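Local coordinates for protein integral membrane indolylacetylinositol arabinosyltransferase EmbC (Mycolicibacterium smegmatis, PDB 7BVE) that probably transfers arabinose units as an integral membrane glycosyltransferase of the emb family, building arabinan for the mycobacterial cell wall, at residues A[758-772]-A[831-845]. Sequence-based numbering, arbitrary orientation.
Sequences LGAVTSLGFGPNGIP and PVLGSWRSGTQQPAV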
loop_
_atom_site.group_PDB
_atom_site.type_symbol
_atom_site.label_atom_id
_atom_site.label_comp_id
_atom_site.label_asym_id
_atom_site.label_seq_id
_atom_site.Cartn_x
_atom_site.Cartn_y
_atom_site.Cartn_z
ATOM N N LEU A 758 -40.334 32.512 10.566
ATOM C CA LEU A 758 -38.920 32.167 10.477
ATOM C C LEU A 758 -38.116 33.328 9.910
ATOM O O LEU A 758 -37.115 33.747 10.491
ATOM C CB LEU A 758 -38.728 30.906 9.637
ATOM C CG LEU A 758 -37.273 30.481 9.456
ATOM C CD1 LEU A 758 -36.608 30.234 10.786
ATOM C CD2 LEU A 758 -37.207 29.240 8.606
ATOM N N GLY A 759 -38.512 33.833 8.747
ATOM C CA GLY A 759 -37.922 35.044 8.212
ATOM C C GLY A 759 -38.750 36.275 8.503
ATOM O O GLY A 759 -39.259 36.911 7.577
ATOM N N ALA A 760 -38.900 36.630 9.777
ATOM C CA ALA A 760 -39.906 37.619 10.145
ATOM C C ALA A 760 -39.431 39.037 9.873
ATOM O O ALA A 760 -40.025 39.759 9.065
ATOM C CB ALA A 760 -40.281 37.461 11.616
ATOM N N VAL A 761 -38.369 39.463 10.548
ATOM C CA VAL A 761 -38.002 40.872 10.549
ATOM C C VAL A 761 -36.920 41.220 9.532
ATOM O O VAL A 761 -36.821 42.390 9.132
ATOM C CB VAL A 761 -37.577 41.321 11.963
ATOM C CG1 VAL A 761 -38.753 41.218 12.913
ATOM C CG2 VAL A 761 -36.414 40.490 12.469
ATOM N N THR A 762 -36.120 40.253 9.094
ATOM C CA THR A 762 -35.099 40.513 8.080
ATOM C C THR A 762 -34.873 39.236 7.293
ATOM O O THR A 762 -34.479 38.220 7.872
ATOM C CB THR A 762 -33.793 40.990 8.710
ATOM O OG1 THR A 762 -33.995 42.255 9.351
ATOM C CG2 THR A 762 -32.715 41.129 7.654
ATOM N N SER A 763 -35.118 39.286 5.983
ATOM C CA SER A 763 -34.881 38.135 5.113
ATOM C C SER A 763 -34.629 38.662 3.704
ATOM O O SER A 763 -35.569 39.065 3.014
ATOM C CB SER A 763 -36.057 37.169 5.141
ATOM O OG SER A 763 -37.213 37.747 4.567
ATOM N N LEU A 764 -33.366 38.669 3.296
ATOM C CA LEU A 764 -32.978 38.968 1.925
ATOM C C LEU A 764 -32.223 37.769 1.372
ATOM O O LEU A 764 -31.382 37.186 2.063
ATOM C CB LEU A 764 -32.136 40.247 1.834
ATOM C CG LEU A 764 -30.695 40.357 2.342
ATOM C CD1 LEU A 764 -29.988 41.504 1.654
ATOM C CD2 LEU A 764 -30.669 40.577 3.835
ATOM N N GLY A 765 -32.549 37.380 0.145
ATOM C CA GLY A 765 -32.040 36.147 -0.408
ATOM C C GLY A 765 -32.702 34.893 0.121
ATOM O O GLY A 765 -32.157 33.801 -0.071
ATOM N N PHE A 766 -33.856 35.015 0.777
ATOM C CA PHE A 766 -34.546 33.854 1.326
ATOM C C PHE A 766 -35.136 33.010 0.200
ATOM O O PHE A 766 -35.753 33.539 -0.727
ATOM C CB PHE A 766 -35.623 34.293 2.328
ATOM C CG PHE A 766 -36.768 35.074 1.726
ATOM C CD1 PHE A 766 -36.668 36.442 1.527
ATOM C CD2 PHE A 766 -37.969 34.448 1.420
ATOM C CE1 PHE A 766 -37.723 37.163 0.987
ATOM C CE2 PHE A 766 -39.027 35.160 0.877
ATOM C CZ PHE A 766 -38.904 36.520 0.665
ATOM N N GLY A 767 -34.799 31.725 0.213
ATOM C CA GLY A 767 -35.260 30.735 -0.735
ATOM C C GLY A 767 -36.346 29.844 -0.154
ATOM O O GLY A 767 -36.012 28.839 0.479
ATOM N N PRO A 768 -37.640 30.178 -0.299
ATOM C CA PRO A 768 -38.709 29.201 -0.004
ATOM C C PRO A 768 -38.751 28.008 -0.951
ATOM O O PRO A 768 -39.228 26.941 -0.559
ATOM C CB PRO A 768 -39.988 30.040 -0.111
ATOM C CG PRO A 768 -39.548 31.421 0.110
ATOM C CD PRO A 768 -38.210 31.507 -0.544
ATOM N N ASN A 769 -38.258 28.147 -2.178
ATOM C CA ASN A 769 -37.919 26.983 -2.987
ATOM C C ASN A 769 -36.453 27.051 -3.412
ATOM O O ASN A 769 -36.054 26.403 -4.383
ATOM C CB ASN A 769 -38.849 26.877 -4.195
ATOM C CG ASN A 769 -38.931 25.467 -4.758
ATOM O OD1 ASN A 769 -38.304 24.541 -4.237
ATOM N ND2 ASN A 769 -39.698 25.301 -5.827
ATOM N N GLY A 770 -35.645 27.827 -2.696
ATOM C CA GLY A 770 -34.252 28.025 -3.038
ATOM C C GLY A 770 -33.301 27.091 -2.324
ATOM O O GLY A 770 -32.453 27.537 -1.544
ATOM N N ILE A 771 -33.460 25.790 -2.550
ATOM C CA ILE A 771 -32.461 24.787 -2.189
ATOM C C ILE A 771 -32.249 23.907 -3.417
ATOM O O ILE A 771 -33.186 23.721 -4.207
ATOM C CB ILE A 771 -32.875 23.959 -0.955
ATOM C CG1 ILE A 771 -34.178 23.196 -1.179
ATOM C CG2 ILE A 771 -33.023 24.819 0.290
ATOM C CD1 ILE A 771 -34.465 22.209 -0.088
ATOM N N PRO A 772 -31.037 23.399 -3.656
ATOM C CA PRO A 772 -30.848 22.423 -4.736
ATOM C C PRO A 772 -31.592 21.128 -4.474
ATOM O O PRO A 772 -31.430 20.508 -3.420
ATOM C CB PRO A 772 -29.333 22.202 -4.750
ATOM C CG PRO A 772 -28.779 23.430 -4.178
ATOM C CD PRO A 772 -29.754 23.881 -3.136
ATOM N N PRO A 831 -42.169 25.832 8.053
ATOM C CA PRO A 831 -41.665 26.686 6.977
ATOM C C PRO A 831 -40.201 26.416 6.691
ATOM O O PRO A 831 -39.442 25.992 7.559
ATOM C CB PRO A 831 -41.863 28.098 7.530
ATOM C CG PRO A 831 -41.810 27.924 8.990
ATOM C CD PRO A 831 -42.435 26.599 9.279
ATOM N N VAL A 832 -39.807 26.656 5.448
ATOM C CA VAL A 832 -38.435 26.459 5.004
ATOM C C VAL A 832 -37.973 27.729 4.305
ATOM O O VAL A 832 -38.689 28.277 3.460
ATOM C CB VAL A 832 -38.305 25.244 4.056
ATOM C CG1 VAL A 832 -36.885 25.088 3.550
ATOM C CG2 VAL A 832 -38.738 23.975 4.739
ATOM N N LEU A 833 -36.795 28.208 4.671
ATOM C CA LEU A 833 -36.109 29.262 3.944
ATOM C C LEU A 833 -34.827 28.685 3.357
ATOM O O LEU A 833 -34.572 27.486 3.438
ATOM C CB LEU A 833 -35.852 30.471 4.841
ATOM C CG LEU A 833 -36.938 31.552 4.901
ATOM C CD1 LEU A 833 -38.191 31.108 5.599
ATOM C CD2 LEU A 833 -36.398 32.746 5.619
ATOM N N GLY A 834 -34.023 29.544 2.746
ATOM C CA GLY A 834 -32.845 29.054 2.055
ATOM C C GLY A 834 -31.950 30.192 1.627
ATOM O O GLY A 834 -32.271 31.369 1.810
ATOM N N SER A 835 -30.800 29.818 1.064
ATOM C CA SER A 835 -29.823 30.798 0.605
ATOM C C SER A 835 -29.158 30.385 -0.699
ATOM O O SER A 835 -27.982 30.692 -0.917
ATOM C CB SER A 835 -28.751 31.043 1.658
ATOM O OG SER A 835 -27.768 31.922 1.160
ATOM N N TRP A 836 -29.875 29.687 -1.570
ATOM C CA TRP A 836 -29.326 29.208 -2.830
ATOM C C TRP A 836 -30.080 29.829 -3.997
ATOM O O TRP A 836 -31.291 30.056 -3.911
ATOM C CB TRP A 836 -29.419 27.691 -2.927
ATOM C CG TRP A 836 -28.804 27.134 -4.157
ATOM C CD1 TRP A 836 -27.475 26.987 -4.415
ATOM C CD2 TRP A 836 -29.492 26.708 -5.332
ATOM N NE1 TRP A 836 -27.294 26.453 -5.667
ATOM C CE2 TRP A 836 -28.519 26.279 -6.254
ATOM C CE3 TRP A 836 -30.840 26.630 -5.691
ATOM C CZ2 TRP A 836 -28.851 25.776 -7.509
ATOM C CZ3 TRP A 836 -31.168 26.132 -6.936
ATOM C CH2 TRP A 836 -30.179 25.712 -7.830
ATOM N N ARG A 837 -29.358 30.092 -5.089
ATOM C CA ARG A 837 -29.933 30.615 -6.321
ATOM C C ARG A 837 -29.028 30.264 -7.494
ATOM O O ARG A 837 -27.836 30.002 -7.314
ATOM C CB ARG A 837 -30.131 32.125 -6.231
ATOM C CG ARG A 837 -28.845 32.900 -6.159
ATOM C CD ARG A 837 -29.124 34.356 -5.899
ATOM N NE ARG A 837 -29.680 34.548 -4.565
ATOM C CZ ARG A 837 -28.940 34.711 -3.475
ATOM N NH1 ARG A 837 -27.616 34.703 -3.565
ATOM N NH2 ARG A 837 -29.518 34.875 -2.294
ATOM N N SER A 838 -29.600 30.252 -8.694
ATOM C CA SER A 838 -28.884 29.798 -9.880
ATOM C C SER A 838 -28.337 30.935 -10.733
ATOM O O SER A 838 -27.935 30.690 -11.875
ATOM C CB SER A 838 -29.796 28.911 -10.737
ATOM O OG SER A 838 -29.126 28.473 -11.906
ATOM N N GLY A 839 -28.307 32.161 -10.219
ATOM C CA GLY A 839 -27.758 33.272 -10.972
ATOM C C GLY A 839 -26.535 33.877 -10.316
ATOM O O GLY A 839 -25.637 33.155 -9.874
ATOM N N THR A 840 -26.481 35.203 -10.257
ATOM C CA THR A 840 -25.423 35.879 -9.525
ATOM C C THR A 840 -25.806 36.001 -8.053
ATOM O O THR A 840 -26.980 36.162 -7.708
ATOM C CB THR A 840 -25.130 37.252 -10.144
ATOM O OG1 THR A 840 -24.098 37.913 -9.401
ATOM C CG2 THR A 840 -26.381 38.128 -10.221
ATOM N N GLN A 841 -24.811 35.886 -7.181
ATOM C CA GLN A 841 -25.050 35.739 -5.753
ATOM C C GLN A 841 -24.869 37.067 -5.032
ATOM O O GLN A 841 -23.818 37.705 -5.143
ATOM C CB GLN A 841 -24.120 34.685 -5.149
ATOM C CG GLN A 841 -24.421 33.259 -5.580
ATOM C CD GLN A 841 -23.764 32.888 -6.890
ATOM O OE1 GLN A 841 -22.831 33.552 -7.337
ATOM N NE2 GLN A 841 -24.250 31.823 -7.515
ATOM N N GLN A 842 -25.890 37.468 -4.290
ATOM C CA GLN A 842 -25.859 38.596 -3.381
ATOM C C GLN A 842 -25.794 38.091 -1.940
ATOM O O GLN A 842 -26.245 36.977 -1.656
ATOM C CB GLN A 842 -27.095 39.489 -3.580
ATOM C CG GLN A 842 -28.427 38.858 -3.202
ATOM C CD GLN A 842 -29.065 38.087 -4.350
ATOM O OE1 GLN A 842 -28.409 37.760 -5.338
ATOM N NE2 GLN A 842 -30.353 37.798 -4.218
ATOM N N PRO A 843 -25.194 38.849 -1.017
ATOM C CA PRO A 843 -25.112 38.376 0.370
ATOM C C PRO A 843 -26.473 38.364 1.051
ATOM O O PRO A 843 -27.348 39.182 0.758
ATOM C CB PRO A 843 -24.158 39.377 1.031
ATOM C CG PRO A 843 -24.245 40.594 0.192
ATOM C CD PRO A 843 -24.441 40.103 -1.206
ATOM N N ALA A 844 -26.640 37.412 1.968
ATOM C CA ALA A 844 -27.916 37.132 2.608
ATOM C C ALA A 844 -27.780 37.252 4.119
ATOM O O ALA A 844 -26.793 36.803 4.706
ATOM C CB ALA A 844 -28.415 35.732 2.236
ATOM N N VAL A 845 -28.772 37.884 4.744
ATOM C CA VAL A 845 -28.835 38.019 6.196
ATOM C C VAL A 845 -30.244 37.672 6.646
ATOM O O VAL A 845 -31.213 38.298 6.206
ATOM C CB VAL A 845 -28.454 39.434 6.680
ATOM C CG1 VAL A 845 -28.813 39.612 8.149
ATOM C CG2 VAL A 845 -26.963 39.684 6.494
#
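P772 sets CG over one face of the W836 indole in a CH-pi contact, the two side chains crossing at a slant, with P772 CG 3.5 Å from the centroid of the five-membered ring and only 7° off the ring normal. The chi1 of W836, -177° with CG anti to the backbone N, turns that face to the proline, whose CD also rests on the five-membered ring; W937 meets the same tryptophan edge-to-face. A second, apolar cluster centres on L833, whose two methyls divide the work. CD1 of L833 packs 3.7 Å from CD2 of L758, the two leucines running antiparallel alongside each other, while CD2 of L833 reaches CB of F766, also at 3.7 Å, and the backbone of G759. Both segments belong to the EmbC C-terminal domain, a family of the galactose-binding-domain-like clan, consistent with a beta-sandwich of antiparallel strands; 762-764 pairs antiparallel with 845-847, whereas 833-834 pairs with 939-940. The contact's centre lies about 45 Å from the centre of the chain. The side chain of S835 lies about 5 Å from a bound calcium ion. Backbone polar contacts gather round the glycines. The N-H of G767 bonds to O of G834 (N to O 3.0 Å), and that of W836 more weakly to O of G770 (3.4 Å). CA-H...O contacts supplement these: CA of F766 approaches the same G834 O, and CA of P768 faces O of V832, which also accepts a hydrogen bond from N815.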